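Local coordinates for thymidylate synthase 1 (Bacillus subtilis, PDB 1BKP), which catalyses the reductive methylation of dUMP to dTMP, with 5,10-methylenetetrahydrofolate serving as both methyl donor and reductant, at residues Q46-N51 against L210-F215; Y128-L133 against Q204-E209; L173-R178 against V197-I202. All coordinates share one frame; numbering follows the deposited sequence.

The three contacts show how one strand-helix-strand unit is tied to its surroundings. Contact 3 sets helix 188-206 on strand 172-183; contact 2 joins the far end of that helix to helix 125-135; contact 1 pairs the following strand, 209-223, with strand 39-49. Contact 3 lies between the other two, its centre about 9 Å from that of contact 1 and about 11 Å from that of contact 2, whereas contacts 1 and 2 lie about 18 Å apart. Gly211 N approaches Leu173 O at 2.8 Å, linking contacts 1 and 3. Of the three, contact 1 comes closest to predicted dUMP-binding residues: the side chain of Phe215 is about 4 Å from those of Asn182 and Asn191.

Contact 1 of 3, residues Q46-N51 against L210-F215; sequences QMRFDN and LGEYIF
Arg48 and Glu212 join two antiparallel strands through a salt bridge in which Arg48 NE donates to Glu212 OE2 at 2.9 Å, almost straight at the hydrogen (174°). A bend at chi3 (72°) places NE for this bond. The oxygen lies near the guanidinium plane, but the donor meets it from above the carboxylate plane, and the second bond, Arg48 NH2 to Glu212 OE1, is weak at 3.4 Å. Arg48 NH1 donates to Gln46 OE1 at 3.1 Å, while Ile214 CG1 lies over one guanidinium face, toward its rim. NH1 and NH2 have further acceptors in the backbone oxygens of Ser44 and Ile43 of the second subunit; Gln46 NE2 turns to Asn216. Backbone groups are satisfied within the hydrogen-bonded pairs Met47–Phe215 and Phe49–Tyr213. On the face these four residues share, Phe49 CD2 touches Tyr213 CD2 at 3.6 Å, rim to rim. Beyond the strand, Asn51 ND2 donates to Gly211 O at 2.8 Å, and Asn51 OD1 accepts from Asn196. With all its nitrogens engaged, Arg48 probably shares its charge between Glu212 and the dimer interface, so that a strand pairing inside one subunit is coupled to the other.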
loop_
_atom_site.group_PDB
_atom_site.type_symbol
_atom_site.label_atom_id
_atom_site.label_comp_id
_atom_site.label_asym_id
_atom_site.label_seq_id
_atom_site.Cartn_x
_atom_site.Cartn_y
_atom_site.Cartn_z
ATOM N N GLN A 46 -0.096 11.383 2.489
ATOM C CA GLN A 46 1.048 10.748 3.130
ATOM C C GLN A 46 1.643 11.647 4.220
ATOM O O GLN A 46 1.768 12.847 4.008
ATOM C CB GLN A 46 2.166 10.498 2.073
ATOM C CG GLN A 46 3.365 9.856 2.719
ATOM C CD GLN A 46 4.457 9.493 1.761
ATOM O OE1 GLN A 46 5.416 10.232 1.661
ATOM N NE2 GLN A 46 4.358 8.332 1.108
ATOM N N MET A 47 2.004 11.065 5.366
ATOM C CA MET A 47 2.709 11.825 6.409
ATOM C C MET A 47 4.004 11.068 6.609
ATOM O O MET A 47 3.975 9.809 6.551
ATOM C CB MET A 47 1.875 11.876 7.719
ATOM C CG MET A 47 0.622 12.749 7.498
ATOM S SD MET A 47 -0.460 12.719 8.967
ATOM C CE MET A 47 -0.999 11.174 8.909
ATOM N N ARG A 48 5.115 11.818 6.802
ATOM C CA ARG A 48 6.438 11.174 7.014
ATOM C C ARG A 48 7.079 11.875 8.197
ATOM O O ARG A 48 7.021 13.112 8.270
ATOM C CB ARG A 48 7.380 11.414 5.836
ATOM C CG ARG A 48 6.846 11.033 4.515
ATOM C CD ARG A 48 7.916 11.285 3.448
ATOM N NE ARG A 48 9.098 10.405 3.367
ATOM C CZ ARG A 48 9.307 9.566 2.326
ATOM N NH1 ARG A 48 8.350 9.340 1.422
ATOM N NH2 ARG A 48 10.417 8.876 2.234
ATOM N N PHE A 49 7.761 11.105 9.024
ATOM C CA PHE A 49 8.414 11.639 10.220
ATOM C C PHE A 49 9.816 11.028 10.295
ATOM O O PHE A 49 10.039 9.825 9.986
ATOM C CB PHE A 49 7.601 11.227 11.447
ATOM C CG PHE A 49 6.186 11.636 11.358
ATOM C CD1 PHE A 49 5.793 12.914 11.779
ATOM C CD2 PHE A 49 5.240 10.763 10.915
ATOM C CE1 PHE A 49 4.487 13.229 11.753
ATOM C CE2 PHE A 49 3.927 11.116 10.903
ATOM C CZ PHE A 49 3.554 12.310 11.314
ATOM N N ASP A 50 10.720 11.814 10.843
ATOM C CA ASP A 50 12.095 11.353 10.907
ATOM C C ASP A 50 12.404 10.716 12.274
ATOM O O ASP A 50 13.518 10.252 12.570
ATOM C CB ASP A 50 13.026 12.527 10.573
ATOM C CG ASP A 50 12.949 13.668 11.574
ATOM O OD1 ASP A 50 12.198 13.619 12.549
ATOM O OD2 ASP A 50 13.700 14.631 11.386
ATOM N N ASN A 51 11.378 10.641 13.106
ATOM C CA ASN A 51 11.505 10.069 14.427
ATOM C C ASN A 51 12.298 10.879 15.457
ATOM O O ASN A 51 12.689 10.352 16.529
ATOM C CB ASN A 51 11.956 8.579 14.366
ATOM C CG ASN A 51 10.744 7.631 14.346
ATOM O OD1 ASN A 51 9.819 7.825 15.130
ATOM N ND2 ASN A 51 10.729 6.634 13.404
ATOM N N LEU A 210 16.308 3.960 14.859
ATOM C CA LEU A 210 15.055 4.319 14.239
ATOM C C LEU A 210 15.245 5.079 12.962
ATOM O O LEU A 210 15.984 6.100 12.916
ATOM C CB LEU A 210 14.191 5.227 15.162
ATOM C CG LEU A 210 13.558 4.588 16.365
ATOM C CD1 LEU A 210 12.930 5.753 17.151
ATOM C CD2 LEU A 210 12.530 3.441 16.022
ATOM N N GLY A 211 14.579 4.588 11.910
ATOM C CA GLY A 211 14.649 5.282 10.658
ATOM C C GLY A 211 13.403 6.122 10.525
ATOM O O GLY A 211 12.819 6.613 11.510
ATOM N N GLU A 212 13.022 6.346 9.279
ATOM C CA GLU A 212 11.842 7.193 8.978
ATOM C C GLU A 212 10.544 6.463 9.281
ATOM O O GLU A 212 10.557 5.220 9.315
ATOM C CB GLU A 212 11.924 7.514 7.464
ATOM C CG GLU A 212 10.980 8.561 7.071
ATOM C CD GLU A 212 11.413 9.271 5.822
ATOM O OE1 GLU A 212 12.256 8.724 5.070
ATOM O OE2 GLU A 212 10.884 10.381 5.591
ATOM N N TYR A 213 9.414 7.193 9.496
ATOM C CA TYR A 213 8.124 6.501 9.752
ATOM C C TYR A 213 7.156 7.194 8.753
ATOM O O TYR A 213 7.094 8.421 8.741
ATOM C CB TYR A 213 7.684 6.782 11.177
ATOM C CG TYR A 213 6.239 6.397 11.432
ATOM C CD1 TYR A 213 5.757 5.111 11.203
ATOM C CD2 TYR A 213 5.362 7.330 11.945
ATOM C CE1 TYR A 213 4.412 4.789 11.515
ATOM C CE2 TYR A 213 4.039 7.007 12.270
ATOM C CZ TYR A 213 3.586 5.712 12.058
ATOM O OH TYR A 213 2.287 5.353 12.506
ATOM N N ILE A 214 6.544 6.426 7.861
ATOM C CA ILE A 214 5.677 6.926 6.801
ATOM C C ILE A 214 4.281 6.299 6.993
ATOM O O ILE A 214 4.157 5.093 7.067
ATOM C CB ILE A 214 6.305 6.486 5.477
ATOM C CG1 ILE A 214 7.721 7.058 5.397
ATOM C CG2 ILE A 214 5.478 6.955 4.332
ATOM C CD1 ILE A 214 8.717 6.085 4.869
ATOM N N PHE A 215 3.234 7.111 6.827
ATOM C CA PHE A 215 1.856 6.656 7.077
ATOM C C PHE A 215 1.054 7.133 5.878
ATOM O O PHE A 215 0.972 8.330 5.583
ATOM C CB PHE A 215 1.336 7.294 8.349
ATOM C CG PHE A 215 -0.006 6.670 8.851
ATOM C CD1 PHE A 215 -1.222 7.004 8.246
ATOM C CD2 PHE A 215 0.008 5.707 9.857
ATOM C CE1 PHE A 215 -2.464 6.366 8.615
ATOM C CE2 PHE A 215 -1.222 5.021 10.291
ATOM C CZ PHE A 215 -2.451 5.342 9.679
HETATM O O HOH W 1 15.209 8.704 11.475
#

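Contact 2 of 3, residues Y128-L133 against Q204-E209; sequences YLLHQL and QVTGYE
Tyr208 reaches across to helix 125-135 and donates its hydroxyl to a backbone oxygen, Tyr208 OH to Leu133 O, at 2.6 Å. The donor is tilted 24° from the carbonyl plane, and the oxygen sits at the edge of the phenol ring, near the ring plane, with Tyr208 CE2 also 3.5 Å from Leu133 O. Beside this polar link runs a thin apolar seam. Leu130 CD2 meets Thr206 CG2 at 4.0 Å, the two side chains crossing at about a right angle, and the same Leu130 CD2 lies 4.3 Å from Val205 CG2.

The next shell holds these groups in place. Thr206 has OG1 between its backbone N and carbonyl carbon (chi1 57°), where it bonds back to Ile202 O in the preceding turn of helix 188-206; CG2 is thereby turned to Leu130. Gly207 then leaves the helix with positive phi, at backbone angles where a CB would press on Thr206 O, and that same Thr206 O lies 3.7 Å above one face of the Tyr208 ring. Val168 and Leu173 also touch the Tyr208 side chain, Leu173 at its CB, while Leu133 rests on Trp166, His142 and Ile202. Further along, Glu209 enters the central sheet through backbone bonds to Leu173 and Gly171.

A phenylalanine in place of Tyr208 would probably keep the ring packing but leave Leu133 O without its hydroxyl donor, so that the two elements would be joined here by apolar contacts alone. Leu133 belongs to the last turn of its helix, where carbonyls begin to run out of helical amide partners and the helix dipole would tend to make them stronger acceptors. The phenol thus supplies a side-chain donor to a carbonyl in the last turn of one helix, from the turn that follows another.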
loop_
_atom_site.group_PDB
_atom_site.type_symbol
_atom_site.label_atom_id
_atom_site.label_comp_id
_atom_site.label_asym_id
_atom_site.label_seq_id
_atom_site.Cartn_x
_atom_site.Cartn_y
_atom_site.Cartn_z
ATOM N N TYR A 128 8.006 -14.452 11.620
ATOM C CA TYR A 128 8.741 -14.549 10.405
ATOM C C TYR A 128 9.417 -13.166 10.165
ATOM O O TYR A 128 10.626 -13.047 9.886
ATOM C CB TYR A 128 7.798 -14.858 9.232
ATOM C CG TYR A 128 8.588 -15.056 7.960
ATOM C CD1 TYR A 128 9.214 -16.285 7.692
ATOM C CD2 TYR A 128 8.754 -14.015 7.054
ATOM C CE1 TYR A 128 9.957 -16.470 6.557
ATOM C CE2 TYR A 128 9.490 -14.190 5.913
ATOM C CZ TYR A 128 10.062 -15.417 5.670
ATOM O OH TYR A 128 10.604 -15.576 4.425
ATOM N N LEU A 129 8.647 -12.088 10.360
ATOM C CA LEU A 129 9.212 -10.741 10.182
ATOM C C LEU A 129 10.370 -10.502 11.155
ATOM O O LEU A 129 11.446 -10.003 10.742
ATOM C CB LEU A 129 8.100 -9.675 10.514
ATOM C CG LEU A 129 8.614 -8.169 10.553
ATOM C CD1 LEU A 129 9.080 -7.738 9.142
ATOM C CD2 LEU A 129 7.557 -7.158 11.135
ATOM N N LEU A 130 10.205 -10.867 12.434
ATOM C CA LEU A 130 11.282 -10.587 13.429
ATOM C C LEU A 130 12.607 -11.280 13.028
ATOM O O LEU A 130 13.694 -10.634 12.973
ATOM C CB LEU A 130 10.837 -11.056 14.812
ATOM C CG LEU A 130 9.841 -10.084 15.483
ATOM C CD1 LEU A 130 9.419 -10.716 16.734
ATOM C CD2 LEU A 130 10.371 -8.629 15.784
ATOM N N HIS A 131 12.456 -12.525 12.557
ATOM C CA HIS A 131 13.590 -13.322 12.128
ATOM C C HIS A 131 14.262 -12.672 10.915
ATOM O O HIS A 131 15.470 -12.528 10.854
ATOM C CB HIS A 131 13.161 -14.737 11.812
ATOM C CG HIS A 131 14.289 -15.598 11.247
ATOM N ND1 HIS A 131 14.675 -15.534 9.924
ATOM C CD2 HIS A 131 15.148 -16.445 11.846
ATOM C CE1 HIS A 131 15.743 -16.294 9.744
ATOM N NE2 HIS A 131 16.048 -16.862 10.889
ATOM N N GLN A 132 13.452 -12.287 9.923
ATOM C CA GLN A 132 13.961 -11.696 8.670
ATOM C C GLN A 132 14.620 -10.318 8.807
ATOM O O GLN A 132 15.642 -10.035 8.147
ATOM C CB GLN A 132 12.831 -11.635 7.629
ATOM C CG GLN A 132 12.414 -13.067 7.120
ATOM C CD GLN A 132 13.608 -13.805 6.404
ATOM O OE1 GLN A 132 14.272 -14.635 6.986
ATOM N NE2 GLN A 132 13.873 -13.440 5.174
ATOM N N LEU A 133 14.088 -9.488 9.706
ATOM C CA LEU A 133 14.715 -8.193 9.929
ATOM C C LEU A 133 16.154 -8.398 10.490
ATOM O O LEU A 133 17.077 -7.637 10.174
ATOM C CB LEU A 133 13.890 -7.390 10.953
ATOM C CG LEU A 133 12.551 -6.835 10.411
ATOM C CD1 LEU A 133 11.756 -6.152 11.539
ATOM C CD2 LEU A 133 12.900 -5.820 9.229
ATOM N N GLN A 204 13.792 -1.922 18.990
ATOM C CA GLN A 204 14.482 -2.171 20.227
ATOM C C GLN A 204 14.879 -3.632 20.320
ATOM O O GLN A 204 16.005 -3.904 20.667
ATOM C CB GLN A 204 13.630 -1.743 21.436
ATOM C CG GLN A 204 14.257 -2.225 22.804
ATOM C CD GLN A 204 13.615 -1.528 23.986
ATOM O OE1 GLN A 204 13.489 -0.315 23.973
ATOM N NE2 GLN A 204 13.201 -2.301 25.032
ATOM N N VAL A 205 14.002 -4.548 19.918
ATOM C CA VAL A 205 14.280 -5.955 20.034
ATOM C C VAL A 205 15.087 -6.630 18.889
ATOM O O VAL A 205 15.468 -7.809 18.996
ATOM C CB VAL A 205 13.035 -6.720 20.337
ATOM C CG1 VAL A 205 12.458 -6.223 21.640
ATOM C CG2 VAL A 205 12.006 -6.641 19.187
ATOM N N THR A 206 15.298 -5.899 17.785
ATOM C CA THR A 206 16.039 -6.419 16.669
ATOM C C THR A 206 17.393 -5.708 16.614
ATOM O O THR A 206 18.226 -5.992 15.761
ATOM C CB THR A 206 15.300 -6.259 15.385
ATOM O OG1 THR A 206 14.964 -4.862 15.152
ATOM C CG2 THR A 206 14.072 -7.164 15.395
ATOM N N GLY A 207 17.565 -4.738 17.468
ATOM C CA GLY A 207 18.811 -4.031 17.542
ATOM C C GLY A 207 19.101 -2.952 16.539
ATOM O O GLY A 207 20.286 -2.756 16.169
ATOM N N TYR A 208 18.081 -2.288 16.004
ATOM C CA TYR A 208 18.378 -1.226 15.054
ATOM C C TYR A 208 18.002 0.073 15.616
ATOM O O TYR A 208 17.321 0.152 16.659
ATOM C CB TYR A 208 17.558 -1.408 13.731
ATOM C CG TYR A 208 17.912 -2.631 12.972
ATOM C CD1 TYR A 208 19.181 -2.741 12.354
ATOM C CD2 TYR A 208 17.016 -3.722 12.883
ATOM C CE1 TYR A 208 19.551 -3.911 11.661
ATOM C CE2 TYR A 208 17.361 -4.875 12.229
ATOM C CZ TYR A 208 18.635 -4.964 11.607
ATOM O OH TYR A 208 18.998 -6.100 10.897
ATOM N N GLU A 209 18.553 1.104 15.035
ATOM C CA GLU A 209 18.220 2.475 15.380
ATOM C C GLU A 209 16.900 2.780 14.606
ATOM O O GLU A 209 16.600 2.087 13.649
ATOM C CB GLU A 209 19.285 3.419 14.823
ATOM C CG GLU A 209 20.508 3.535 15.742
ATOM C CD GLU A 209 21.188 4.904 15.601
ATOM O OE1 GLU A 209 21.192 5.491 14.481
ATOM O OE2 GLU A 209 21.705 5.398 16.629
#

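Contact 3 of 3, residues L173-R178 against V197-I202; sequences LHLEVR and VLQRMI
A beta-alpha-beta unit, made of strand 172-183, helix 188-206 and strand 209-223, contains this contact: the helix crosses over the sheet and packs on the first of its two neighbouring parallel strands. Segment axes approach to 9.3 Å, with directions 149° apart. Gln199 carries most of the meeting. Its CG is anti to the backbone N (chi1 -169°) and the chain continues extended toward the strand, where Gln199 NE2 donates to Leu173 O at 2.9 Å. The acceptor stays close to the amide plane of Gln199, though the N-H angle of 147° shows a moderately bent bond. On its way the aliphatic part slides past Leu175 in the opposite direction: Gln199 CB lies 3.9 Å from Leu175 CD2, and Gln199 CD 3.8 Å from Leu175 CB. One turn later, Ile202 CG2 meets Leu173 CD2 at 3.8 Å. Trp166 of the next strand backs both Leu175 and Ile202, so the apolar layer continues beneath the helix.

The buried carboxamide is satisfied at both ends. NE2 has a second acceptor in Glu212 O on the adjoining strand, and OE1 accepts from Asn51 ND2. With donors and acceptor thus assigned, the amide is probably locked against a flip, and a single polar side chain of the helix links both parallel strands of the unit amid otherwise apolar packing.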
loop_
_atom_site.group_PDB
_atom_site.type_symbol
_atom_site.label_atom_id
_atom_site.label_comp_id
_atom_site.label_asym_id
_atom_site.label_seq_id
_atom_site.Cartn_x
_atom_site.Cartn_y
_atom_site.Cartn_z
ATOM N N LEU A 173 16.015 1.077 10.964
ATOM C CA LEU A 173 14.769 0.417 10.640
ATOM C C LEU A 173 13.656 1.447 10.282
ATOM O O LEU A 173 13.199 2.212 11.153
ATOM C CB LEU A 173 14.316 -0.385 11.854
ATOM C CG LEU A 173 13.112 -1.328 11.652
ATOM C CD1 LEU A 173 13.331 -2.338 10.512
ATOM C CD2 LEU A 173 12.827 -2.155 12.990
ATOM N N HIS A 174 13.288 1.515 8.997
ATOM C CA HIS A 174 12.234 2.428 8.491
ATOM C C HIS A 174 10.935 1.620 8.426
ATOM O O HIS A 174 10.961 0.389 8.109
ATOM C CB HIS A 174 12.640 2.930 7.090
ATOM C CG HIS A 174 14.014 3.515 7.043
ATOM N ND1 HIS A 174 14.277 4.884 6.981
ATOM C CD2 HIS A 174 15.236 2.898 6.960
ATOM C CE1 HIS A 174 15.589 5.075 6.869
ATOM N NE2 HIS A 174 16.195 3.899 6.849
ATOM N N LEU A 175 9.784 2.310 8.658
ATOM C CA LEU A 175 8.517 1.616 8.675
ATOM C C LEU A 175 7.592 2.394 7.768
ATOM O O LEU A 175 7.528 3.634 7.875
ATOM C CB LEU A 175 7.868 1.588 10.103
ATOM C CG LEU A 175 6.369 1.189 10.164
ATOM C CD1 LEU A 175 6.235 -0.250 9.559
ATOM C CD2 LEU A 175 5.858 1.202 11.618
ATOM N N GLU A 176 6.897 1.678 6.861
ATOM C CA GLU A 176 5.901 2.343 6.013
ATOM C C GLU A 176 4.577 1.603 6.271
ATOM O O GLU A 176 4.500 0.389 6.148
ATOM C CB GLU A 176 6.305 2.250 4.522
ATOM C CG GLU A 176 5.330 2.980 3.641
ATOM C CD GLU A 176 5.868 3.366 2.262
ATOM O OE1 GLU A 176 6.833 2.729 1.805
ATOM O OE2 GLU A 176 5.312 4.291 1.646
ATOM N N VAL A 177 3.497 2.327 6.528
ATOM C CA VAL A 177 2.225 1.692 6.837
ATOM C C VAL A 177 1.154 2.223 5.869
ATOM O O VAL A 177 1.264 3.338 5.408
ATOM C CB VAL A 177 1.860 2.175 8.317
ATOM C CG1 VAL A 177 0.537 1.798 8.761
ATOM C CG2 VAL A 177 2.899 1.646 9.306
ATOM N N ARG A 178 0.092 1.468 5.626
ATOM C CA ARG A 178 -1.000 2.019 4.802
ATOM C C ARG A 178 -2.346 1.718 5.385
ATOM O O ARG A 178 -2.609 0.554 5.760
ATOM C CB ARG A 178 -1.021 1.503 3.350
ATOM C CG ARG A 178 -2.033 2.326 2.436
ATOM C CD ARG A 178 -1.787 2.004 0.973
ATOM N NE ARG A 178 -2.688 2.814 0.175
ATOM C CZ ARG A 178 -3.928 2.506 -0.147
ATOM N NH1 ARG A 178 -4.377 1.267 0.012
ATOM N NH2 ARG A 178 -4.644 3.380 -0.829
ATOM N N VAL A 197 4.632 3.507 17.793
ATOM C CA VAL A 197 5.021 2.720 18.991
ATOM C C VAL A 197 5.501 1.302 18.539
ATOM O O VAL A 197 6.563 0.843 18.931
ATOM C CB VAL A 197 3.842 2.615 20.031
ATOM C CG1 VAL A 197 4.301 1.779 21.258
ATOM C CG2 VAL A 197 3.548 4.015 20.478
ATOM N N LEU A 198 4.824 0.723 17.546
ATOM C CA LEU A 198 5.215 -0.588 17.085
ATOM C C LEU A 198 6.657 -0.485 16.467
ATOM O O LEU A 198 7.452 -1.401 16.645
ATOM C CB LEU A 198 4.268 -1.084 15.990
ATOM C CG LEU A 198 4.572 -2.487 15.453
ATOM C CD1 LEU A 198 4.318 -3.579 16.575
ATOM C CD2 LEU A 198 3.636 -2.700 14.196
ATOM N N GLN A 199 6.952 0.598 15.739
ATOM C CA GLN A 199 8.271 0.766 15.162
ATOM C C GLN A 199 9.325 0.733 16.266
ATOM O O GLN A 199 10.410 0.077 16.094
ATOM C CB GLN A 199 8.404 2.088 14.438
ATOM C CG GLN A 199 9.672 2.155 13.614
ATOM C CD GLN A 199 9.766 3.448 12.841
ATOM O OE1 GLN A 199 8.986 4.344 13.090
ATOM N NE2 GLN A 199 10.754 3.575 11.928
ATOM N N ARG A 200 9.112 1.576 17.292
ATOM C CA ARG A 200 10.026 1.646 18.443
ATOM C C ARG A 200 10.169 0.313 19.148
ATOM O O ARG A 200 11.309 -0.074 19.512
ATOM C CB ARG A 200 9.577 2.749 19.416
ATOM C CG ARG A 200 9.646 4.176 18.689
ATOM C CD ARG A 200 9.076 5.318 19.536
ATOM N NE ARG A 200 9.112 6.515 18.707
ATOM C CZ ARG A 200 9.937 7.531 18.901
ATOM N NH1 ARG A 200 10.742 7.581 19.981
ATOM N NH2 ARG A 200 9.890 8.525 18.062
ATOM N N MET A 201 9.083 -0.443 19.329
ATOM C CA MET A 201 9.198 -1.763 19.988
ATOM C C MET A 201 10.095 -2.727 19.218
ATOM O O MET A 201 10.993 -3.386 19.790
ATOM C CB MET A 201 7.842 -2.432 20.071
ATOM C CG MET A 201 6.952 -1.721 21.188
ATOM S SD MET A 201 5.234 -2.309 20.999
ATOM C CE MET A 201 5.268 -3.991 21.605
ATOM N N ILE A 202 9.844 -2.776 17.902
ATOM C CA ILE A 202 10.511 -3.754 17.031
ATOM C C ILE A 202 11.963 -3.366 16.828
ATOM O O ILE A 202 12.825 -4.206 16.858
ATOM C CB ILE A 202 9.711 -4.118 15.642
ATOM C CG1 ILE A 202 8.473 -5.018 15.962
ATOM C CG2 ILE A 202 10.735 -4.888 14.659
ATOM C CD1 ILE A 202 7.521 -5.228 14.840
#